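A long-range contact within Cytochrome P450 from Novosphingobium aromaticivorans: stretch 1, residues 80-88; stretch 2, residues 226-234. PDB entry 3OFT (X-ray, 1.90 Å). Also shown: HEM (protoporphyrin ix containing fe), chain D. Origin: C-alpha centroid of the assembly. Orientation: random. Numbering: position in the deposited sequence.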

# COMPACT_ATOMS: atom_id res chain seq x y z
N LYS A 80 3.04 4.87 -18.48
CA LYS A 80 2.95 5.92 -19.49
C LYS A 80 1.62 6.64 -19.34
O LYS A 80 1.54 7.85 -19.56
CB LYS A 80 3.09 5.32 -20.90
CG LYS A 80 2.96 6.32 -22.02
CD LYS A 80 3.79 5.87 -23.21
CE LYS A 80 4.44 7.08 -23.88
NZ LYS A 80 3.52 7.68 -24.88
N VAL A 81 0.57 5.89 -18.98
CA VAL A 81 -0.73 6.53 -18.77
C VAL A 81 -0.83 7.26 -17.42
O VAL A 81 -1.28 8.41 -17.35
CB VAL A 81 -1.88 5.52 -18.98
CG1 VAL A 81 -3.23 6.13 -18.56
CG2 VAL A 81 -1.94 5.10 -20.49
N MET A 82 -0.46 6.58 -16.35
CA MET A 82 -0.72 7.12 -15.01
C MET A 82 0.12 8.33 -14.65
O MET A 82 -0.41 9.25 -14.04
CB MET A 82 -0.69 6.02 -13.95
CG MET A 82 -1.89 5.06 -14.09
SD MET A 82 -3.49 5.85 -13.73
CE MET A 82 -4.53 4.42 -14.00
N GLN A 83 1.41 8.35 -15.02
CA GLN A 83 2.26 9.53 -14.81
C GLN A 83 2.11 10.10 -13.39
O GLN A 83 2.02 11.32 -13.18
CB GLN A 83 1.96 10.63 -15.86
CG GLN A 83 2.28 10.16 -17.28
CD GLN A 83 3.76 10.15 -17.47
OE1 GLN A 83 4.37 11.20 -17.52
NE2 GLN A 83 4.35 8.96 -17.51
N PHE A 84 2.13 9.20 -12.41
CA PHE A 84 1.92 9.61 -11.01
C PHE A 84 3.01 10.54 -10.48
O PHE A 84 4.21 10.35 -10.74
CB PHE A 84 1.91 8.37 -10.12
CG PHE A 84 0.68 7.56 -10.21
CD1 PHE A 84 -0.56 8.12 -10.00
CD2 PHE A 84 0.77 6.18 -10.42
CE1 PHE A 84 -1.71 7.34 -10.05
CE2 PHE A 84 -0.38 5.40 -10.45
CZ PHE A 84 -1.63 5.99 -10.26
N ILE A 85 2.58 11.54 -9.72
CA ILE A 85 3.53 12.42 -9.04
C ILE A 85 3.31 12.30 -7.51
O ILE A 85 2.18 12.44 -7.02
CB ILE A 85 3.32 13.90 -9.45
CG1 ILE A 85 3.86 14.14 -10.86
CG2 ILE A 85 4.04 14.85 -8.46
CD1 ILE A 85 3.50 15.61 -11.34
N PRO A 86 4.39 12.07 -6.73
CA PRO A 86 5.80 11.93 -7.05
C PRO A 86 6.23 10.48 -7.42
O PRO A 86 7.39 10.29 -7.71
CB PRO A 86 6.49 12.37 -5.75
CG PRO A 86 5.48 12.20 -4.69
CD PRO A 86 4.14 11.98 -5.28
N LEU A 87 5.29 9.52 -7.43
CA LEU A 87 5.69 8.08 -7.41
C LEU A 87 6.64 7.70 -8.55
O LEU A 87 7.55 6.88 -8.38
CB LEU A 87 4.47 7.14 -7.42
CG LEU A 87 4.68 5.62 -7.36
CD1 LEU A 87 5.33 5.17 -6.01
CD2 LEU A 87 3.36 4.92 -7.57
N GLN A 88 6.38 8.27 -9.72
CA GLN A 88 7.12 7.89 -10.94
C GLN A 88 8.23 8.83 -11.30
O GLN A 88 8.81 8.67 -12.38
CB GLN A 88 6.16 7.76 -12.12
CG GLN A 88 5.29 6.51 -12.03
CD GLN A 88 4.34 6.43 -13.22
OE1 GLN A 88 4.75 6.20 -14.38
NE2 GLN A 88 3.11 6.60 -12.94
N ARG A 226 -1.99 14.85 -11.77
CA ARG A 226 -1.07 13.69 -11.56
C ARG A 226 -0.80 13.45 -10.10
O ARG A 226 -0.73 12.29 -9.66
CB ARG A 226 0.29 13.96 -12.26
CG ARG A 226 0.08 13.94 -13.80
CD ARG A 226 1.23 14.59 -14.55
NE ARG A 226 2.47 13.86 -14.36
CZ ARG A 226 3.68 14.33 -14.62
NH1 ARG A 226 3.82 15.57 -15.07
NH2 ARG A 226 4.76 13.57 -14.37
N MET A 227 -0.59 14.53 -9.34
CA MET A 227 -0.31 14.36 -7.90
C MET A 227 -1.54 13.87 -7.12
O MET A 227 -1.46 12.96 -6.27
CB MET A 227 0.21 15.68 -7.31
CG MET A 227 0.68 15.62 -5.87
SD MET A 227 -0.70 15.86 -4.75
CE MET A 227 -1.23 17.53 -5.20
N CYS A 228 -2.68 14.49 -7.42
CA CYS A 228 -3.94 14.13 -6.79
C CYS A 228 -4.36 12.71 -7.09
O CYS A 228 -4.86 12.04 -6.17
CB CYS A 228 -5.04 15.11 -7.20
SG CYS A 228 -4.80 16.73 -6.37
N ARG A 229 -4.16 12.26 -8.34
CA ARG A 229 -4.36 10.85 -8.73
C ARG A 229 -3.48 9.90 -7.89
O ARG A 229 -3.94 8.81 -7.49
CB ARG A 229 -4.00 10.70 -10.24
CG ARG A 229 -4.23 9.40 -10.97
CD ARG A 229 -3.57 9.49 -12.39
NE ARG A 229 -4.06 10.67 -13.06
CZ ARG A 229 -3.44 11.43 -13.97
NH1 ARG A 229 -2.21 11.22 -14.43
NH2 ARG A 229 -4.09 12.47 -14.41
N ASN A 230 -2.20 10.26 -7.72
CA ASN A 230 -1.32 9.51 -6.82
C ASN A 230 -1.79 9.43 -5.36
O ASN A 230 -1.71 8.35 -4.75
CB ASN A 230 0.11 10.04 -6.92
CG ASN A 230 1.16 9.06 -6.42
OD1 ASN A 230 0.89 7.99 -5.84
ND2 ASN A 230 2.37 9.43 -6.63
N LEU A 231 -2.25 10.54 -4.79
CA LEU A 231 -2.76 10.55 -3.42
C LEU A 231 -3.99 9.66 -3.27
O LEU A 231 -4.08 8.87 -2.31
CB LEU A 231 -3.04 11.96 -2.94
CG LEU A 231 -1.79 12.79 -2.63
CD1 LEU A 231 -2.35 14.12 -2.16
CD2 LEU A 231 -0.92 12.16 -1.53
N LEU A 232 -4.89 9.72 -4.25
CA LEU A 232 -6.08 8.89 -4.20
C LEU A 232 -5.71 7.43 -4.30
O LEU A 232 -6.07 6.64 -3.41
CB LEU A 232 -7.03 9.20 -5.38
CG LEU A 232 -8.32 8.37 -5.43
CD1 LEU A 232 -9.24 8.67 -4.22
CD2 LEU A 232 -9.10 8.61 -6.72
N PHE A 233 -5.01 7.04 -5.37
CA PHE A 233 -4.69 5.63 -5.57
C PHE A 233 -3.72 5.08 -4.52
O PHE A 233 -3.88 3.93 -4.09
CB PHE A 233 -4.19 5.34 -6.97
CG PHE A 233 -5.30 5.30 -8.02
CD1 PHE A 233 -6.28 4.31 -7.99
CD2 PHE A 233 -5.32 6.24 -9.05
CE1 PHE A 233 -7.30 4.26 -8.95
CE2 PHE A 233 -6.33 6.20 -10.05
CZ PHE A 233 -7.33 5.21 -10.00
N GLY A 234 -2.79 5.92 -4.06
CA GLY A 234 -1.74 5.48 -3.13
C GLY A 234 -2.27 5.06 -1.76
O GLY A 234 -1.65 4.25 -1.08
CHA HEM D . 4.88 5.44 -1.74
CHB HEM D . 3.23 1.60 0.76
CHC HEM D . -0.40 4.29 2.45
CHD HEM D . 0.63 7.69 -0.79
C1A HEM D . 4.77 4.20 -1.15
C2A HEM D . 5.75 3.14 -1.27
C3A HEM D . 5.33 2.08 -0.59
C4A HEM D . 4.01 2.41 -0.03
CMA HEM D . 6.08 0.73 -0.51
CAA HEM D . 7.11 3.25 -2.02
CBA HEM D . 6.84 3.00 -3.49
CGA HEM D . 8.13 2.98 -4.30
O1A HEM D . 8.02 2.91 -5.57
O2A HEM D . 9.28 3.02 -3.76
C1B HEM D . 2.10 1.99 1.46
C2B HEM D . 1.38 1.18 2.42
C3B HEM D . 0.37 1.95 2.88
C4B HEM D . 0.45 3.24 2.22
CMB HEM D . 1.75 -0.26 2.79
CAB HEM D . -0.75 1.67 3.88
CBB HEM D . -0.93 0.47 4.46
C1C HEM D . -0.49 5.47 1.76
C2C HEM D . -1.42 6.56 2.00
C3C HEM D . -1.13 7.49 1.05
C4C HEM D . 0.02 7.06 0.29
CMC HEM D . -2.53 6.57 3.09
CAC HEM D . -1.74 8.89 0.79
CBC HEM D . -3.02 9.17 1.04
C1D HEM D . 1.85 7.43 -1.31
C2D HEM D . 2.53 8.28 -2.28
C3D HEM D . 3.86 7.59 -2.53
C4D HEM D . 3.87 6.39 -1.75
CMD HEM D . 2.02 9.64 -2.87
CAD HEM D . 4.95 8.14 -3.49
CBD HEM D . 6.03 8.76 -2.59
CGD HEM D . 7.19 9.13 -3.52
O1D HEM D . 7.29 8.64 -4.66
O2D HEM D . 8.09 9.88 -3.11
NA HEM D . 3.72 3.72 -0.36
NB HEM D . 1.52 3.24 1.42
NC HEM D . 0.39 5.83 0.75
ND HEM D . 2.65 6.32 -1.04
FE HEM D . 2.11 4.81 0.25
O HOH W 1 5.13 10.94 -13.46
O HOH W 2 0.85 3.94 -1.59

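How does a loop come to lie against a helix more than 140 residues away in sequence? Stretch 1 leaves its helix at Gln83, whose positive phi turns the chain, and runs on as an irregular segment along the continuous helix of stretch 2. The backbones come close at Ile85 and Met227, whose CA atoms are 4.5 Å apart, and the contact buries 596 Å² in all.

What does Ile85, which has the largest covered area, contribute? Its backbone works in both directions: Ile85 N gives a weak hydrogen bond to Arg226 O at 3.4 Å, an acceptor that also serves Asn230 N within the helix, while Ile85 O receives a CA-H...O contact from Met227 CA at 3.3 Å. Its side chain is apolar and packs accordingly, with Ile85 CG2 4.1 Å from Met227 CB.

Why does a charged residue such as Arg226 fit so well here? Its guanidinium is flat, so it can be covered on its faces while bonding in its plane. Ile85 CD1 lies over one face and Gln83 OE1 over the opposite one; Arg226 NE donates to Gln83 O at 2.8 Å, nearly straight at 169°. Water 1 extends the link, accepting from Arg226 NH2 and donating to Phe84 O. One turn on, Arg229 NH1 donates to Met82 O at 2.7 Å, where the helix of stretch 1 ends.

How does Asn230 meet the loop? Its amide reaches the turn around the cis peptide before Pro86, and Asn230 ND2 gives a weak hydrogen bond to Ile85 O at 3.0 Å. Leu87 N is equally near Asn230 ND2, at 3.0 Å, but both are donors and no bond forms. Nearby, the Phe84 ring makes an apolar contact with Phe233, Phe84 CZ lying 3.9 Å from Phe233 CD2, and has Arg226 O at its edge.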